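Local atomic coordinates of excinuclease ABC, subunit A. (PDB entry 2VF7), a protein that binds DNA, zinc and adenine nucleotides as a UvrA-family ABC ATPase, and probably takes part in recognising damaged DNA for excision repair. Residues A[607-610]-A[611-614]; A[619-622]-A[623-627]. The protein carries 1 engineered substitution. All coordinates share one frame; numbering follows the deposited sequence.

Interaction 1: A[607-610]-A[611-614]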
loop_
_atom_site.group_PDB
_atom_site.type_symbol
_atom_site.label_atom_id
_atom_site.label_comp_id
_atom_site.label_asym_id
_atom_site.label_seq_id
_atom_site.Cartn_x
_atom_site.Cartn_y
_atom_site.Cartn_z
ATOM N N GLY A 607 -31.459 -14.398 19.928
ATOM C CA GLY A 607 -32.212 -15.601 19.624
ATOM C C GLY A 607 -33.588 -15.237 19.113
ATOM O O GLY A 607 -34.391 -16.109 18.798
ATOM N N LEU A 608 -33.860 -13.940 19.036
ATOM C CA LEU A 608 -35.179 -13.453 18.667
ATOM C C LEU A 608 -35.499 -13.604 17.177
ATOM O O LEU A 608 -36.662 -13.588 16.796
ATOM C CB LEU A 608 -35.358 -12.002 19.132
ATOM C CG LEU A 608 -34.629 -10.819 18.480
ATOM C CD1 LEU A 608 -35.234 -10.403 17.140
ATOM C CD2 LEU A 608 -34.665 -9.648 19.429
ATOM N N PHE A 609 -34.483 -13.772 16.337
ATOM C CA PHE A 609 -34.716 -13.818 14.896
ATOM C C PHE A 609 -35.479 -15.083 14.471
ATOM O O PHE A 609 -36.171 -15.065 13.454
ATOM C CB PHE A 609 -33.405 -13.643 14.117
ATOM C CG PHE A 609 -33.592 -13.304 12.644
ATOM C CD1 PHE A 609 -34.227 -12.130 12.253
ATOM C CD2 PHE A 609 -33.125 -14.163 11.656
ATOM C CE1 PHE A 609 -34.411 -11.818 10.882
ATOM C CE2 PHE A 609 -33.300 -13.859 10.311
ATOM C CZ PHE A 609 -33.947 -12.673 9.931
ATOM N N ASP A 610 -35.378 -16.149 15.263
ATOM C CA ASP A 610 -36.025 -17.440 14.977
ATOM C C ASP A 610 -37.549 -17.373 14.877
ATOM O O ASP A 610 -38.136 -18.071 14.051
ATOM C CB ASP A 610 -35.685 -18.470 16.065
ATOM C CG ASP A 610 -34.410 -19.226 15.779
ATOM O OD1 ASP A 610 -33.320 -18.725 16.128
ATOM O OD2 ASP A 610 -34.495 -20.339 15.215
ATOM N N GLN A 611 -38.169 -16.587 15.771
ATOM C CA GLN A 611 -39.616 -16.369 15.829
ATOM C C GLN A 611 -40.054 -15.393 14.751
ATOM O O GLN A 611 -41.143 -15.527 14.173
ATOM C CB GLN A 611 -40.049 -15.805 17.181
ATOM C CG GLN A 611 -38.995 -15.804 18.304
ATOM C CD GLN A 611 -38.443 -17.190 18.633
ATOM O OE1 GLN A 611 -39.178 -18.204 18.650
ATOM N NE2 GLN A 611 -37.133 -17.239 18.897
ATOM N N VAL A 612 -39.195 -14.411 14.491
ATOM C CA VAL A 612 -39.391 -13.460 13.417
ATOM C C VAL A 612 -39.566 -14.212 12.096
ATOM O O VAL A 612 -40.449 -13.879 11.302
ATOM C CB VAL A 612 -38.220 -12.424 13.349
ATOM C CG1 VAL A 612 -38.339 -11.536 12.118
ATOM C CG2 VAL A 612 -38.167 -11.575 14.603
ATOM N N ARG A 613 -38.760 -15.242 11.859
ATOM C CA ARG A 613 -38.805 -15.931 10.565
ATOM C C ARG A 613 -40.048 -16.808 10.465
ATOM O O ARG A 613 -40.629 -16.982 9.396
ATOM C CB ARG A 613 -37.561 -16.775 10.364
ATOM C CG ARG A 613 -36.281 -15.988 10.416
ATOM C CD ARG A 613 -35.123 -16.852 9.992
ATOM N NE ARG A 613 -34.690 -17.754 11.053
ATOM C CZ ARG A 613 -34.862 -19.075 11.039
ATOM N NH1 ARG A 613 -35.452 -19.669 10.019
ATOM N NH2 ARG A 613 -34.420 -19.800 12.041
ATOM N N LYS A 614 -40.417 -17.374 11.608
ATOM C CA LYS A 614 -41.711 -18.033 11.856
ATOM C C LYS A 614 -42.929 -17.171 11.453
ATOM O O LYS A 614 -43.862 -17.668 10.839
ATOM C CB LYS A 614 -41.753 -18.397 13.340
ATOM C CG LYS A 614 -42.911 -19.212 13.784
ATOM C CD LYS A 614 -43.028 -19.194 15.304
ATOM C CE LYS A 614 -43.866 -18.007 15.822
ATOM N NZ LYS A 614 -43.052 -16.771 16.032
#

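Interaction 2: A[619-622]-A[623-627]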
loop_
_atom_site.group_PDB
_atom_site.type_symbol
_atom_site.label_atom_id
_atom_site.label_comp_id
_atom_site.label_asym_id
_atom_site.label_seq_id
_atom_site.Cartn_x
_atom_site.Cartn_y
_atom_site.Cartn_z
ATOM N N THR A 619 -47.361 -16.020 6.457
ATOM C CA THR A 619 -48.087 -15.001 5.695
ATOM C C THR A 619 -48.688 -15.594 4.441
ATOM O O THR A 619 -48.168 -16.593 3.921
ATOM C CB THR A 619 -47.181 -13.784 5.318
ATOM O OG1 THR A 619 -45.962 -14.246 4.741
ATOM C CG2 THR A 619 -46.859 -12.961 6.543
ATOM N N PRO A 620 -49.813 -15.006 3.966
ATOM C CA PRO A 620 -50.503 -15.417 2.743
ATOM C C PRO A 620 -49.615 -15.646 1.513
ATOM O O PRO A 620 -49.881 -16.583 0.742
ATOM C CB PRO A 620 -51.491 -14.264 2.475
ATOM C CG PRO A 620 -51.286 -13.254 3.564
ATOM C CD PRO A 620 -50.535 -13.918 4.655
ATOM N N LEU A 621 -48.603 -14.800 1.313
ATOM C CA LEU A 621 -47.741 -14.912 0.123
ATOM C C LEU A 621 -46.656 -15.976 0.273
ATOM O O LEU A 621 -46.342 -16.684 -0.690
ATOM C CB LEU A 621 -47.142 -13.558 -0.284
ATOM C CG LEU A 621 -46.260 -13.480 -1.534
ATOM C CD1 LEU A 621 -47.028 -13.673 -2.865
ATOM C CD2 LEU A 621 -45.478 -12.168 -1.537
ATOM N N ALA A 622 -46.099 -16.085 1.477
ATOM C CA ALA A 622 -45.139 -17.134 1.805
ATOM C C ALA A 622 -45.806 -18.498 1.722
ATOM O O ALA A 622 -45.185 -19.479 1.321
ATOM C CB ALA A 622 -44.548 -16.910 3.188
ATOM N N LYS A 623 -47.083 -18.549 2.086
ATOM C CA LYS A 623 -47.847 -19.791 2.025
ATOM C C LYS A 623 -48.105 -20.255 0.585
ATOM O O LYS A 623 -48.011 -21.448 0.304
ATOM C CB LYS A 623 -49.141 -19.643 2.818
ATOM C CG LYS A 623 -49.300 -20.664 3.948
ATOM C CD LYS A 623 -48.022 -20.800 4.773
ATOM C CE LYS A 623 -48.315 -21.217 6.215
ATOM N NZ LYS A 623 -48.995 -22.549 6.341
ATOM N N LYS A 624 -48.400 -19.306 -0.311
ATOM C CA LYS A 624 -48.570 -19.561 -1.751
ATOM C C LYS A 624 -47.358 -20.234 -2.387
ATOM O O LYS A 624 -47.495 -21.221 -3.124
ATOM C CB LYS A 624 -48.816 -18.254 -2.509
ATOM C CG LYS A 624 -50.249 -17.933 -2.842
ATOM C CD LYS A 624 -50.310 -16.741 -3.799
ATOM C CE LYS A 624 -50.807 -17.147 -5.193
ATOM N NZ LYS A 624 -49.740 -17.696 -6.097
ATOM N N ARG A 625 -46.185 -19.648 -2.161
ATOM C CA ARG A 625 -44.934 -20.257 -2.556
ATOM C C ARG A 625 -44.605 -21.280 -1.489
ATOM O O ARG A 625 -45.099 -21.197 -0.371
ATOM C CB ARG A 625 -43.828 -19.221 -2.611
ATOM C CG ARG A 625 -43.974 -18.134 -3.669
ATOM C CD ARG A 625 -44.374 -16.824 -3.025
ATOM N NE ARG A 625 -43.504 -15.684 -3.359
ATOM C CZ ARG A 625 -43.650 -14.896 -4.422
ATOM N NH1 ARG A 625 -44.616 -15.126 -5.313
ATOM N NH2 ARG A 625 -42.833 -13.873 -4.600
ATOM N N GLY A 626 -43.768 -22.250 -1.801
ATOM C CA GLY A 626 -43.471 -23.256 -0.797
ATOM C C GLY A 626 -42.338 -22.799 0.095
ATOM O O GLY A 626 -41.275 -23.431 0.080
ATOM N N TYR A 627 -42.547 -21.698 0.835
ATOM C CA TYR A 627 -41.509 -21.120 1.729
ATOM C C TYR A 627 -41.729 -21.598 3.157
ATOM O O TYR A 627 -42.881 -21.653 3.640
ATOM C CB TYR A 627 -41.538 -19.580 1.798
ATOM C CG TYR A 627 -41.215 -18.768 0.556
ATOM C CD1 TYR A 627 -40.691 -19.345 -0.592
ATOM C CD2 TYR A 627 -41.416 -17.384 0.563
ATOM C CE1 TYR A 627 -40.402 -18.563 -1.717
ATOM C CE2 TYR A 627 -41.135 -16.601 -0.544
ATOM C CZ TYR A 627 -40.619 -17.186 -1.677
ATOM O OH TYR A 627 -40.334 -16.396 -2.778
#

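Interaction 1: A[607-610]-A[611-614]
Phe-609 swings its ring forward along the helix toward Arg-613: CG lies opposite the backbone N (chi1 -164°), while the Arg-613 chain leaves beside its own backbone N (chi1 -59°). The two side chains cross at about a right angle. Arg-613 CG sits over one face of the ring, 4.0 Å from its centroid and offset toward the rim, a CH-pi contact. Arg-613 CD comes to 3.5 Å from Phe-609 CE2. Beyond the ring the arginine chain bends at chi3. Its NH2 makes a salt bridge of 3.2 Å with Asp-610 OD2, the carboxylate and guanidinium planes being turned 65° apart. The other end nitrogen, NH1, bonds to the carbonyl O of Ala-629, so the two ends of the guanidinium have different partners. Gln-611 bends at chi2 and reaches back to the loop before the helix. Its NE2 donates to Gly-607 O at 3.0 Å, and that oxygen lies close to the amide plane. An alanine here would lose this bond and is likely to leave the Gly-607 carbonyl without its side-chain donor, the turn less firmly tied to the helix. The apolar side is made by Val-612: CG2 lies 4.1 Å from Leu-608 CD1, and CG1 is 4.1 Å from Phe-609 CE1. Arg-613 N to Phe-609 O, 3.0 Å, is a backbone bond of the helix. The contact lies in the N-terminal part of helix 609-617. Leu-608, Gln-611 and Val-612 rest on helix 705-716, and Phe-609 and Val-612 pack on helix 686-690.

Interaction 2: A[619-622]-A[623-627]
Leu-621 and Arg-625, one helical turn apart, make the main side-chain contact. Leu-621 CD1 lies over one face of the guanidinium, offset toward its rim, and is 3.7 Å from Arg-625 NH1. The leucine gets there because its CG stands opposite the backbone N (chi1 -178°), and the arginine chain bends at chi2 and chi3. An apolar touch joins Ala-622 CB to Tyr-627 CD2 at 4.1 Å. The tyrosine ring also takes Arg-625 CB over one face, so the arginine chain packs between leucine and tyrosine.

Backbone hydrogen bonds build the short helix. Lys-623 N donates to Thr-619 O at 2.9 Å, and Lys-624 N to Pro-620 O at 3.3 Å. Thr-619 holds the N-cap position. At the other end the bond from Arg-625 N to Leu-621 O is weak. Beyond it the chain bends at an inverse gamma turn centred on Gly-626.

The polar ends are held mostly from outside. Arg-625 NE makes a weak bond to Tyr-627 OH, while its NH2 forms a salt bridge with Glu-678. Tyr-627 OH is also bonded to Glu-675, and Thr-619 OG1 to Phe-616 O at the end of helix 609-617. Helix 620-624 follows helix 609-617 after a two-residue link, with Thr-619, Leu-621 and Tyr-627 touching Val-679 in a nearby loop.

How the interactions relate
Both contacts are local and follow one another along the chain, on helix 609-617 and then helix 620-624. Their centres are about 17 Å apart; the nearest atoms are about 6 Å apart and do not touch. Interaction 1 is partly buried, with apolar side chains set against two other helices and with Asp-610 and Lys-614 toward solvent. Interaction 2 lies at the surface and farther from the centre of the chain. It rests on loop residues, and two outside glutamates take up its polar ends. An arginine packs on a neighbour one turn earlier in each: in 607-614 its aliphatic chain lies on a ring face, in 619-627 its guanidinium face meets a leucine methyl.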